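Local coordinates for diguanylate cyclase (Vibrio cholerae serotype O1, PDB 6EIB), which converts two GTP molecules into cyclic di-GMP with release of diphosphate, takes part in biofilm formation, and is represented here by its active GGEEF domain, at residues A[15-20]-A[31-36]; A[42-47]-A[109-114]; A[65-70]-A[95-100]; A[128-131]-A[135-138]. All blocks are in the same frame, centred on the assembly; numbering follows the deposited sequence.

Contact 1 of 4, residues A[15-20]-A[31-36]; sequences ADFRAA and LSCISI
Phe17 sends the outer end of its ring, CE1, CZ and CE2, between Leu31 and Cys33. With CG anti to the backbone N (chi1 -165°), the ring reaches out from helix 10-27 toward strand 31-38. Leu31 approaches the ring at its edge and near its plane, its methyl CD2 lying 4.0 Å from Phe17 CE1. Cys33 comes in obliquely: its SG is 4.9 Å from the centroid of the Phe17 ring, 56° off the normal, a sulfur-aromatic contact centred on the CZ-CE2 end. One turn along the helix, Ala20 CB meets the other branch of the leucine, 4.0 Å from Leu31 CD1. Leu31 CD2 also sits 3.9 Å from Ala20 C, so the isobutyl group is fitted against helix backbone as well as side chain. The short helix and strand segments run 151° apart with axes 10.6 Å from each other, nearly antiparallel, as helix 10-27 covers one face of the central sheet. Ile83 and Val85 of strand 81-87 and Ile133 of helix 133-148 also touch Phe17. No hydrogen bond crosses between the segments; helix and strand are joined here by buried apolar packing and one polarisable sulfur, which points to cohesion by dispersion and exclusion of water.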
loop_
_atom_site.group_PDB
_atom_site.type_symbol
_atom_site.label_atom_id
_atom_site.label_comp_id
_atom_site.label_asym_id
_atom_site.label_seq_id
_atom_site.Cartn_x
_atom_site.Cartn_y
_atom_site.Cartn_z
ATOM N N ALA A 15 8.161 -12.927 -1.720
ATOM C CA ALA A 15 9.301 -13.624 -1.095
ATOM C C ALA A 15 9.900 -12.799 0.040
ATOM O O ALA A 15 10.219 -13.348 1.084
ATOM C CB ALA A 15 10.382 -13.959 -2.132
ATOM N N ASP A 16 10.083 -11.490 -0.156
ATOM C CA ASP A 16 10.604 -10.655 0.926
ATOM C C ASP A 16 9.621 -10.644 2.102
ATOM O O ASP A 16 10.016 -10.712 3.274
ATOM C CB ASP A 16 10.878 -9.222 0.434
ATOM C CG ASP A 16 12.141 -9.125 -0.424
ATOM O OD1 ASP A 16 13.007 -10.007 -0.288
ATOM O OD2 ASP A 16 12.264 -8.179 -1.228
ATOM N N PHE A 17 8.338 -10.585 1.788
ATOM C CA PHE A 17 7.298 -10.576 2.813
ATOM C C PHE A 17 7.334 -11.885 3.633
ATOM O O PHE A 17 7.248 -11.860 4.866
ATOM C CB PHE A 17 5.927 -10.392 2.138
ATOM C CG PHE A 17 4.820 -10.021 3.074
ATOM C CD1 PHE A 17 5.059 -9.817 4.421
ATOM C CD2 PHE A 17 3.518 -9.870 2.582
ATOM C CE1 PHE A 17 4.014 -9.479 5.286
ATOM C CE2 PHE A 17 2.462 -9.525 3.418
ATOM C CZ PHE A 17 2.691 -9.342 4.763
ATOM N N ARG A 18 7.435 -13.025 2.957
ATOM C CA ARG A 18 7.552 -14.310 3.669
ATOM C C ARG A 18 8.821 -14.395 4.544
ATOM O O ARG A 18 8.791 -14.982 5.626
ATOM C CB ARG A 18 7.537 -15.494 2.701
ATOM C CG ARG A 18 6.137 -15.752 2.107
ATOM C CD ARG A 18 5.985 -17.098 1.358
ATOM N NE ARG A 18 4.567 -17.206 0.981
ATOM C CZ ARG A 18 3.608 -17.605 1.808
ATOM N NH1 ARG A 18 3.916 -17.984 3.047
ATOM N NH2 ARG A 18 2.336 -17.622 1.394
ATOM N N ALA A 19 9.936 -13.874 4.061
ATOM C CA ALA A 19 11.159 -13.944 4.882
ATOM C C ALA A 19 11.002 -13.014 6.089
ATOM O O ALA A 19 11.435 -13.335 7.206
ATOM C CB ALA A 19 12.364 -13.595 4.061
ATOM N N ALA A 20 10.382 -11.860 5.853
ATOM C CA ALA A 20 10.098 -10.882 6.915
ATOM C C ALA A 20 9.170 -11.421 7.997
ATOM O O ALA A 20 9.374 -11.163 9.181
ATOM C CB ALA A 20 9.482 -9.602 6.305
ATOM N N LEU A 31 5.459 -6.267 12.592
ATOM C CA LEU A 31 5.597 -6.293 11.147
ATOM C C LEU A 31 4.306 -5.769 10.553
ATOM O O LEU A 31 3.305 -6.451 10.649
ATOM C CB LEU A 31 5.818 -7.733 10.637
ATOM C CG LEU A 31 5.887 -7.975 9.129
ATOM C CD1 LEU A 31 7.060 -7.263 8.504
ATOM C CD2 LEU A 31 5.936 -9.468 8.763
ATOM N N SER A 32 4.351 -4.649 9.844
ATOM C CA SER A 32 3.102 -4.036 9.347
ATOM C C SER A 32 2.917 -4.159 7.847
ATOM O O SER A 32 3.871 -4.325 7.083
ATOM C CB SER A 32 3.045 -2.551 9.743
ATOM O OG SER A 32 2.857 -2.382 11.142
ATOM N N CYS A 33 1.651 -4.075 7.418
ATOM C CA CYS A 33 1.335 -4.320 6.043
ATOM C C CYS A 33 0.304 -3.292 5.602
ATOM O O CYS A 33 -0.707 -3.138 6.270
ATOM C CB CYS A 33 0.785 -5.745 5.904
ATOM S SG CYS A 33 0.348 -6.198 4.244
ATOM N N ILE A 34 0.577 -2.578 4.514
ATOM C CA ILE A 34 -0.405 -1.604 3.970
ATOM C C ILE A 34 -0.830 -2.025 2.597
ATOM O O ILE A 34 0.018 -2.235 1.730
ATOM C CB ILE A 34 0.176 -0.175 3.831
ATOM C CG1 ILE A 34 0.745 0.327 5.162
ATOM C CG2 ILE A 34 -0.939 0.788 3.316
ATOM C CD1 ILE A 34 1.730 1.577 4.998
ATOM N N SER A 35 -2.136 -2.114 2.388
ATOM C CA SER A 35 -2.697 -2.394 1.082
ATOM C C SER A 35 -3.298 -1.136 0.516
ATOM O O SER A 35 -4.052 -0.466 1.206
ATOM C CB SER A 35 -3.803 -3.465 1.163
ATOM O OG SER A 35 -3.264 -4.690 1.612
ATOM N N ILE A 36 -2.938 -0.793 -0.708
ATOM C CA ILE A 36 -3.367 0.465 -1.312
ATOM C C ILE A 36 -4.013 0.180 -2.623
ATOM O O ILE A 36 -3.535 -0.665 -3.355
ATOM C CB ILE A 36 -2.174 1.432 -1.508
ATOM C CG1 ILE A 36 -1.737 1.979 -0.156
ATOM C CG2 ILE A 36 -2.564 2.610 -2.434
ATOM C CD1 ILE A 36 -0.429 2.775 -0.205
#

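Contact 2 of 4, residues A[42-47]-A[109-114]; sequences KLINDQ and PFFEQN
The Phe111 ring has Ile44 at its edge and the Phe110 side chain on one face. Ile44 CG2 lies near the ring plane, 4.4 Å from Phe111 CE2, a light touch, whereas Phe110 CB stands 3.7 Å above the Phe111 plane, over the centre of the ring. Two more flat groups, the amides of Gln47 and Gln113, belong to side chains that approach from opposite directions, with the amide planes 87° apart. They do not bond directly: Gln47 NE2 and Gln113 NE2 are 4.1 Å from each other. A water joins them instead, accepting from Gln47 NE2 at 2.9 Å and donating to Gln113 OE1 at 3.2 Å. Extended chains bring both amides to this bridge, although Gln113 starts with CG between its backbone N and carbonyl carbon (chi1 65°). Its backbone is set by a type I beta turn, closed by Asn114 N donating to Phe111 O at 2.8 Å. Phe111 also meets the ring of Phe48 and packs on Lys52, Glu55 and Val56 of helix 50-67. An apolar touch around buried Ile44 is thus paired with a water bridge between two exposed glutamines. It ties the loop after helix 91-107 to helix 41-48, which follows the strand carrying Asp37 and Ile38, two of the residues that probably bind magnesium, with Glu80, in the GGDEF domain.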
loop_
_atom_site.group_PDB
_atom_site.type_symbol
_atom_site.label_atom_id
_atom_site.label_comp_id
_atom_site.label_asym_id
_atom_site.label_seq_id
_atom_site.Cartn_x
_atom_site.Cartn_y
_atom_site.Cartn_z
ATOM N N LYS A 42 -9.126 2.837 -13.613
ATOM C CA LYS A 42 -9.627 2.508 -14.939
ATOM C C LYS A 42 -10.108 3.765 -15.660
ATOM O O LYS A 42 -9.789 3.958 -16.826
ATOM C CB LYS A 42 -10.754 1.489 -14.859
ATOM C CG LYS A 42 -10.300 0.171 -14.293
ATOM C CD LYS A 42 -11.436 -0.841 -14.295
ATOM C CE LYS A 42 -11.036 -2.047 -13.482
ATOM N NZ LYS A 42 -11.102 -1.670 -12.030
ATOM N N LEU A 43 -10.841 4.636 -14.972
ATOM C CA LEU A 43 -11.278 5.900 -15.604
ATOM C C LEU A 43 -10.076 6.730 -16.030
ATOM O O LEU A 43 -10.076 7.329 -17.111
ATOM C CB LEU A 43 -12.168 6.724 -14.669
ATOM C CG LEU A 43 -12.404 8.167 -15.188
ATOM C CD1 LEU A 43 -13.213 8.244 -16.500
ATOM C CD2 LEU A 43 -12.972 9.137 -14.128
ATOM N N ILE A 44 -9.027 6.748 -15.211
ATOM C CA ILE A 44 -7.823 7.502 -15.587
ATOM C C ILE A 44 -7.200 6.969 -16.889
ATOM O O ILE A 44 -6.819 7.754 -17.766
ATOM C CB ILE A 44 -6.777 7.486 -14.470
ATOM C CG1 ILE A 44 -7.267 8.324 -13.282
ATOM C CG2 ILE A 44 -5.448 8.044 -14.979
ATOM C CD1 ILE A 44 -7.478 9.836 -13.604
ATOM N N ASN A 45 -7.105 5.649 -17.030
ATOM C CA ASN A 45 -6.547 5.084 -18.257
ATOM C C ASN A 45 -7.470 5.288 -19.456
ATOM O O ASN A 45 -6.999 5.614 -20.547
ATOM C CB ASN A 45 -6.225 3.590 -18.067
ATOM C CG ASN A 45 -4.967 3.375 -17.225
ATOM O OD1 ASN A 45 -3.849 3.311 -17.747
ATOM N ND2 ASN A 45 -5.146 3.297 -15.911
ATOM N N ASP A 46 -8.778 5.165 -19.244
ATOM C CA ASP A 46 -9.759 5.384 -20.320
ATOM C C ASP A 46 -9.681 6.793 -20.866
ATOM O O ASP A 46 -9.757 6.992 -22.070
ATOM C CB ASP A 46 -11.178 5.126 -19.814
ATOM C CG ASP A 46 -11.447 3.665 -19.556
ATOM O OD1 ASP A 46 -10.640 2.812 -20.004
ATOM O OD2 ASP A 46 -12.416 3.391 -18.811
ATOM N N GLN A 47 -9.473 7.763 -19.983
ATOM C CA GLN A 47 -9.511 9.172 -20.380
ATOM C C GLN A 47 -8.148 9.731 -20.794
ATOM O O GLN A 47 -8.073 10.578 -21.687
ATOM C CB GLN A 47 -10.047 10.038 -19.231
ATOM C CG GLN A 47 -10.103 11.538 -19.573
ATOM C CD GLN A 47 -10.473 12.426 -18.386
ATOM O OE1 GLN A 47 -10.651 11.943 -17.261
ATOM N NE2 GLN A 47 -10.603 13.728 -18.638
ATOM N N PRO A 109 -1.229 17.428 -8.171
ATOM C CA PRO A 109 -1.964 17.665 -9.418
ATOM C C PRO A 109 -1.339 16.869 -10.562
ATOM O O PRO A 109 -0.090 16.796 -10.627
ATOM C CB PRO A 109 -1.779 19.166 -9.657
ATOM C CG PRO A 109 -0.443 19.461 -9.022
ATOM C CD PRO A 109 -0.336 18.557 -7.827
ATOM N N PHE A 110 -2.165 16.253 -11.411
ATOM C CA PHE A 110 -1.654 15.395 -12.468
ATOM C C PHE A 110 -1.964 15.960 -13.834
ATOM O O PHE A 110 -3.103 16.345 -14.072
ATOM C CB PHE A 110 -2.276 13.989 -12.385
ATOM C CG PHE A 110 -1.699 13.111 -11.306
ATOM C CD1 PHE A 110 -0.525 12.412 -11.530
ATOM C CD2 PHE A 110 -2.331 12.981 -10.076
ATOM C CE1 PHE A 110 0.016 11.613 -10.567
ATOM C CE2 PHE A 110 -1.773 12.179 -9.092
ATOM C CZ PHE A 110 -0.608 11.489 -9.345
ATOM N N PHE A 111 -0.991 15.947 -14.747
ATOM C CA PHE A 111 -1.258 16.238 -16.150
ATOM C C PHE A 111 -1.623 17.711 -16.389
ATOM O O PHE A 111 -1.883 18.454 -15.443
ATOM C CB PHE A 111 -2.389 15.357 -16.698
ATOM C CG PHE A 111 -2.327 13.916 -16.245
ATOM C CD1 PHE A 111 -1.120 13.227 -16.196
ATOM C CD2 PHE A 111 -3.494 13.253 -15.859
ATOM C CE1 PHE A 111 -1.075 11.880 -15.776
ATOM C CE2 PHE A 111 -3.452 11.922 -15.437
ATOM C CZ PHE A 111 -2.237 11.250 -15.394
ATOM N N GLU A 112 -1.557 18.121 -17.646
ATOM C CA GLU A 112 -1.909 19.484 -18.038
ATOM C C GLU A 112 -3.168 20.027 -17.362
ATOM O O GLU A 112 -3.268 21.238 -17.123
ATOM C CB GLU A 112 -2.050 19.575 -19.564
ATOM C CG GLU A 112 -2.154 21.018 -20.096
ATOM C CD GLU A 112 -3.573 21.575 -20.028
ATOM O OE1 GLU A 112 -3.724 22.814 -20.046
ATOM O OE2 GLU A 112 -4.539 20.769 -19.950
ATOM N N GLN A 113 -4.149 19.175 -17.073
ATOM C CA GLN A 113 -5.349 19.743 -16.473
ATOM C C GLN A 113 -5.424 19.638 -14.961
ATOM O O GLN A 113 -6.497 19.852 -14.394
ATOM C CB GLN A 113 -6.609 19.152 -17.112
ATOM C CG GLN A 113 -6.854 17.678 -16.894
ATOM C CD GLN A 113 -8.019 17.231 -17.758
ATOM O OE1 GLN A 113 -7.820 16.860 -18.916
ATOM N NE2 GLN A 113 -9.240 17.300 -17.219
ATOM N N ASN A 114 -4.292 19.356 -14.305
ATOM C CA ASN A 114 -4.258 19.320 -12.846
ATOM C C ASN A 114 -5.347 18.412 -12.294
ATOM O O ASN A 114 -6.082 18.773 -11.384
ATOM C CB ASN A 114 -4.410 20.711 -12.260
ATOM C CG ASN A 114 -3.283 21.620 -12.662
ATOM O OD1 ASN A 114 -2.119 21.214 -12.660
ATOM N ND2 ASN A 114 -3.621 22.856 -13.040
HETATM O O HOH W 1 -9.145 14.791 -20.907
#

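Contact 3 of 4, residues A[65-70]-A[95-100]; sequences QSVISD and FHLAEQ
Leu97 reaches from helix 91-107 to the C-terminal end of helix 50-67, where the end of one helix meets the middle of the other on one face of the alpha/beta GGDEF domain. Its CB points toward the partner segment, and CG, lying anti to the carbonyl carbon (chi1 -65°), continues outward to a fork whose two methyls find different neighbours. CD1 goes to Ile68, with Leu97 CD1 and Ile68 CG2 4.3 Å apart. CD2 turns to Val67 and rests 4.0 Å from Val67 O, with the methyl Val67 CG1 slightly further off at 4.3 Å from Leu97 CD2. The leucine therefore spans the point at which the chain stops being helical, since Ile68 is the first residue to depart from helical backbone angles. From there the Ile68 side chain reaches the sheet, touching Ile84 and Leu86 of strand 81-87; Leu97 rests on Leu86 too, which gives the two segments a shared floor. One turn after Leu97, Gln100 crosses Val67 obliquely and flanks this packing on its exposed side. No hydrogen bond runs between the segments, but Ser66 OG bonds to Arg104 NH1 further along helix 91-107, adding a polar tie outside the apolar strip. Val67 CG1 touches the glutamine at both ends: it lies 3.9 Å from Gln100 CB at the root of the side chain and 3.6 Å from Gln100 OE1 at the tip.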
loop_
_atom_site.group_PDB
_atom_site.type_symbol
_atom_site.label_atom_id
_atom_site.label_comp_id
_atom_site.label_asym_id
_atom_site.label_seq_id
_atom_site.Cartn_x
_atom_site.Cartn_y
_atom_site.Cartn_z
ATOM N N GLN A 65 8.646 5.942 -1.343
ATOM C CA GLN A 65 10.025 6.224 -0.940
ATOM C C GLN A 65 10.191 7.519 -0.154
ATOM O O GLN A 65 10.896 7.557 0.856
ATOM C CB GLN A 65 10.937 6.290 -2.164
ATOM C CG GLN A 65 11.241 4.977 -2.855
ATOM C CD GLN A 65 12.134 5.178 -4.087
ATOM O OE1 GLN A 65 11.685 5.000 -5.224
ATOM N NE2 GLN A 65 13.381 5.605 -3.862
ATOM N N SER A 66 9.578 8.583 -0.661
ATOM C CA SER A 66 9.674 9.918 -0.073
ATOM C C SER A 66 9.076 9.969 1.326
ATOM O O SER A 66 9.649 10.571 2.245
ATOM C CB SER A 66 8.964 10.931 -0.974
ATOM O OG SER A 66 8.814 12.177 -0.314
ATOM N N VAL A 67 7.905 9.359 1.461
ATOM C CA VAL A 67 7.174 9.356 2.718
ATOM C C VAL A 67 7.741 8.348 3.726
ATOM O O VAL A 67 7.802 8.632 4.915
ATOM C CB VAL A 67 5.676 9.069 2.478
ATOM C CG1 VAL A 67 4.961 8.821 3.790
ATOM C CG2 VAL A 67 5.037 10.216 1.690
ATOM N N ILE A 68 8.122 7.163 3.255
ATOM C CA ILE A 68 8.675 6.154 4.148
ATOM C C ILE A 68 10.188 6.116 3.975
ATOM O O ILE A 68 10.720 5.382 3.139
ATOM C CB ILE A 68 8.095 4.759 3.866
ATOM C CG1 ILE A 68 6.565 4.824 3.729
ATOM C CG2 ILE A 68 8.535 3.774 4.917
ATOM C CD1 ILE A 68 5.961 3.517 3.247
ATOM N N SER A 69 10.895 6.875 4.798
ATOM C CA SER A 69 12.339 6.949 4.638
ATOM C C SER A 69 12.981 5.630 5.079
ATOM O O SER A 69 13.946 5.172 4.462
ATOM C CB SER A 69 12.910 8.139 5.415
ATOM O OG SER A 69 12.560 8.063 6.784
ATOM N N ASP A 70 12.477 5.032 6.155
ATOM C CA ASP A 70 13.021 3.750 6.595
ATOM C C ASP A 70 12.710 2.575 5.670
ATOM O O ASP A 70 11.679 2.551 4.967
ATOM C CB ASP A 70 12.566 3.402 8.004
ATOM C CG ASP A 70 13.321 4.176 9.059
ATOM O OD1 ASP A 70 14.521 4.466 8.836
ATOM O OD2 ASP A 70 12.732 4.451 10.128
ATOM N N PHE A 95 -0.148 3.038 9.976
ATOM C CA PHE A 95 -1.376 3.731 9.673
ATOM C C PHE A 95 -1.075 5.206 9.374
ATOM O O PHE A 95 -1.542 5.767 8.372
ATOM C CB PHE A 95 -2.356 3.605 10.832
ATOM C CG PHE A 95 -3.663 4.294 10.583
ATOM C CD1 PHE A 95 -4.639 3.710 9.771
ATOM C CD2 PHE A 95 -3.913 5.534 11.138
ATOM C CE1 PHE A 95 -5.852 4.373 9.531
ATOM C CE2 PHE A 95 -5.126 6.201 10.908
ATOM C CZ PHE A 95 -6.088 5.619 10.102
ATOM N N HIS A 96 -0.256 5.809 10.228
ATOM C CA HIS A 96 0.106 7.193 10.015
ATOM C C HIS A 96 0.817 7.383 8.677
ATOM O O HIS A 96 0.508 8.310 7.936
ATOM C CB HIS A 96 0.996 7.686 11.143
ATOM C CG HIS A 96 0.287 7.817 12.452
ATOM N ND1 HIS A 96 -1.041 8.177 12.542
ATOM C CD2 HIS A 96 0.732 7.689 13.727
ATOM C CE1 HIS A 96 -1.391 8.240 13.817
ATOM N NE2 HIS A 96 -0.333 7.954 14.557
ATOM N N LEU A 97 1.732 6.483 8.340
ATOM C CA LEU A 97 2.390 6.543 7.047
ATOM C C LEU A 97 1.382 6.399 5.919
ATOM O O LEU A 97 1.435 7.114 4.902
ATOM C CB LEU A 97 3.443 5.457 6.934
ATOM C CG LEU A 97 4.593 5.641 7.920
ATOM C CD1 LEU A 97 5.497 4.418 7.859
ATOM C CD2 LEU A 97 5.367 6.966 7.662
ATOM N N ALA A 98 0.443 5.486 6.111
ATOM C CA ALA A 98 -0.542 5.272 5.064
ATOM C C ALA A 98 -1.347 6.535 4.822
ATOM O O ALA A 98 -1.604 6.884 3.663
ATOM C CB ALA A 98 -1.439 4.115 5.418
ATOM N N GLU A 99 -1.734 7.223 5.900
ATOM C CA GLU A 99 -2.511 8.449 5.778
ATOM C C GLU A 99 -1.751 9.556 5.051
ATOM O O GLU A 99 -2.357 10.331 4.284
ATOM C CB GLU A 99 -2.948 8.970 7.155
ATOM C CG GLU A 99 -4.135 8.261 7.803
ATOM C CD GLU A 99 -5.480 8.528 7.097
ATOM O OE1 GLU A 99 -5.544 9.270 6.093
ATOM O OE2 GLU A 99 -6.504 8.022 7.581
ATOM N N GLN A 100 -0.450 9.662 5.337
ATOM C CA GLN A 100 0.406 10.646 4.671
ATOM C C GLN A 100 0.492 10.343 3.169
ATOM O O GLN A 100 0.462 11.253 2.344
ATOM C CB GLN A 100 1.806 10.658 5.294
ATOM C CG GLN A 100 1.859 11.228 6.704
ATOM C CD GLN A 100 3.274 11.309 7.237
ATOM O OE1 GLN A 100 4.111 10.467 6.923
ATOM N NE2 GLN A 100 3.552 12.334 8.040
#

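Contact 4 of 4, residues A[128-131]-A[135-138]; sequences HGDH and DIYR. With EDO (1,2-ethanediol), chain O; SO4 (sulfate ion), chain G.
The side chains of Asp130 and Asp135 pass one another running opposite ways, their carboxylate planes only 25° apart. The approach is carbon to oxygen: Asp130 OD1 lies 3.4 Å from Asp135 CB, while the like-charged Asp130 OD1 and Asp135 OD2 stay 4.3 Å apart. Asp135 CG lies anti to the carbonyl carbon (chi1 -72°), which carries OD2 back to the N-H groups before the helix: Asp135 OD2 accepts from His131 N at 2.8 Å, almost straight at 174° and nearly along the C-O axis, and from Asp132 N. The bond to Asp132 N, just before helix 133-148, resembles one half of a capping box; that to His131 N is additional. Asp130 OD2 accepts from His127 N and forms a salt bridge with Arg139 NH2, which probably eases the closeness of the two acids. Ile136 crosses Asp130 at about a right angle, Ile136 CG1 lying 3.4 Å from Asp130 OD2. Further out, Arg138 binds a sulfate, probably from the crystallisation liquor, through NH2. The loop thus folds against the start of helix 133-148, where Ile136 touches Phe17 and Phe21 of helix 10-27 and Cys33 of strand 31-38.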
loop_
_atom_site.group_PDB
_atom_site.type_symbol
_atom_site.label_atom_id
_atom_site.label_comp_id
_atom_site.label_asym_id
_atom_site.label_seq_id
_atom_site.Cartn_x
_atom_site.Cartn_y
_atom_site.Cartn_z
ATOM N N HIS A 128 -0.216 -12.735 16.840
ATOM C CA HIS A 128 0.350 -13.997 17.348
ATOM C C HIS A 128 -0.162 -15.306 16.706
ATOM O O HIS A 128 0.622 -16.219 16.447
ATOM C CB HIS A 128 0.174 -14.023 18.862
ATOM C CG HIS A 128 1.053 -13.030 19.554
ATOM N ND1 HIS A 128 2.431 -13.078 19.466
ATOM C CD2 HIS A 128 0.762 -11.909 20.260
ATOM C CE1 HIS A 128 2.947 -12.056 20.125
ATOM N NE2 HIS A 128 1.955 -11.333 20.623
ATOM N N GLY A 129 -1.438 -15.401 16.405
ATOM C CA GLY A 129 -1.937 -16.641 15.818
ATOM C C GLY A 129 -1.608 -16.838 14.347
ATOM O O GLY A 129 -1.993 -17.857 13.771
ATOM N N ASP A 130 -0.941 -15.862 13.721
ATOM C CA ASP A 130 -0.618 -15.939 12.294
ATOM C C ASP A 130 0.354 -17.060 11.919
ATOM O O ASP A 130 1.352 -17.272 12.606
ATOM C CB ASP A 130 0.004 -14.620 11.810
ATOM C CG ASP A 130 -0.965 -13.458 11.822
ATOM O OD1 ASP A 130 -2.193 -13.689 11.975
ATOM O OD2 ASP A 130 -0.505 -12.288 11.655
ATOM N N HIS A 131 0.108 -17.720 10.782
ATOM C CA HIS A 131 1.053 -18.738 10.321
ATOM C C HIS A 131 1.478 -18.506 8.892
ATOM O O HIS A 131 2.327 -19.222 8.382
ATOM C CB HIS A 131 0.478 -20.146 10.499
ATOM C CG HIS A 131 0.044 -20.409 11.903
ATOM N ND1 HIS A 131 -1.271 -20.636 12.251
ATOM C CD2 HIS A 131 0.750 -20.414 13.055
ATOM C CE1 HIS A 131 -1.346 -20.797 13.562
ATOM N NE2 HIS A 131 -0.136 -20.659 14.073
ATOM N N ASP A 135 -2.381 -14.550 6.299
ATOM C CA ASP A 135 -3.179 -14.113 7.465
ATOM C C ASP A 135 -3.134 -12.592 7.628
ATOM O O ASP A 135 -4.095 -11.983 8.125
ATOM C CB ASP A 135 -2.693 -14.738 8.769
ATOM C CG ASP A 135 -3.018 -16.238 8.870
ATOM O OD1 ASP A 135 -4.166 -16.605 8.525
ATOM O OD2 ASP A 135 -2.113 -17.008 9.286
ATOM N N ILE A 136 -1.982 -12.002 7.318
ATOM C CA ILE A 136 -1.816 -10.538 7.439
ATOM C C ILE A 136 -2.507 -9.828 6.266
ATOM O O ILE A 136 -3.279 -8.891 6.473
ATOM C CB ILE A 136 -0.330 -10.135 7.483
ATOM C CG1 ILE A 136 0.366 -10.822 8.662
ATOM C CG2 ILE A 136 -0.164 -8.595 7.655
ATOM C CD1 ILE A 136 1.901 -10.457 8.819
ATOM N N TYR A 137 -2.217 -10.287 5.049
ATOM C CA TYR A 137 -2.810 -9.707 3.847
ATOM C C TYR A 137 -4.337 -9.720 3.906
ATOM O O TYR A 137 -4.996 -8.749 3.492
ATOM C CB TYR A 137 -2.362 -10.481 2.579
ATOM C CG TYR A 137 -3.062 -9.913 1.347
ATOM C CD1 TYR A 137 -2.654 -8.698 0.805
ATOM C CD2 TYR A 137 -4.196 -10.518 0.809
ATOM C CE1 TYR A 137 -3.314 -8.120 -0.293
ATOM C CE2 TYR A 137 -4.879 -9.933 -0.288
ATOM C CZ TYR A 137 -4.416 -8.738 -0.835
ATOM O OH TYR A 137 -5.049 -8.118 -1.925
ATOM N N ARG A 138 -4.907 -10.805 4.418
ATOM C CA ARG A 138 -6.360 -10.901 4.573
ATOM C C ARG A 138 -6.906 -9.729 5.396
ATOM O O ARG A 138 -7.966 -9.148 5.079
ATOM C CB ARG A 138 -6.740 -12.238 5.219
ATOM C CG ARG A 138 -8.152 -12.299 5.618
ATOM C CD ARG A 138 -8.461 -13.585 6.311
ATOM N NE ARG A 138 -9.870 -13.596 6.669
ATOM C CZ ARG A 138 -10.318 -13.130 7.826
ATOM N NH1 ARG A 138 -9.450 -12.655 8.724
ATOM N NH2 ARG A 138 -11.617 -13.164 8.086
HETATM C C1 EDO O . 2.949 -16.187 19.967
HETATM O O1 EDO O . 1.902 -15.961 20.921
HETATM C C2 EDO O . 2.347 -16.852 18.740
HETATM O O2 EDO O . 3.167 -16.627 17.593
HETATM S S SO4 G . -13.057 -11.709 10.666
HETATM O O1 SO4 G . -12.264 -10.951 9.709
HETATM O O2 SO4 G . -13.974 -10.797 11.339
HETATM O O3 SO4 G . -13.844 -12.719 9.959
HETATM O O4 SO4 G . -12.158 -12.332 11.631
#

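In the fold
The central sheet, with strand 31-38 in its middle, divides the contacts. Contacts 1 and 4 lie on one face, their centres 11 Å apart, and join directly where Ile136 packs on Phe17, Leu31 and Cys33. Contact 3 occupies the other face, reached through Ile34 against Ala98. Contact 2 stands apart at the far end of the domain, about 37 Å from contact 4 between centres. Only contact 1 is wholly buried, and it is apolar throughout. The other three are partly exposed: contact 3 has a glutamine flanking aliphatic packing, contact 2 adds a water bridge to its aromatic side, and contact 4 alone has a direct hydrogen bond between its segments.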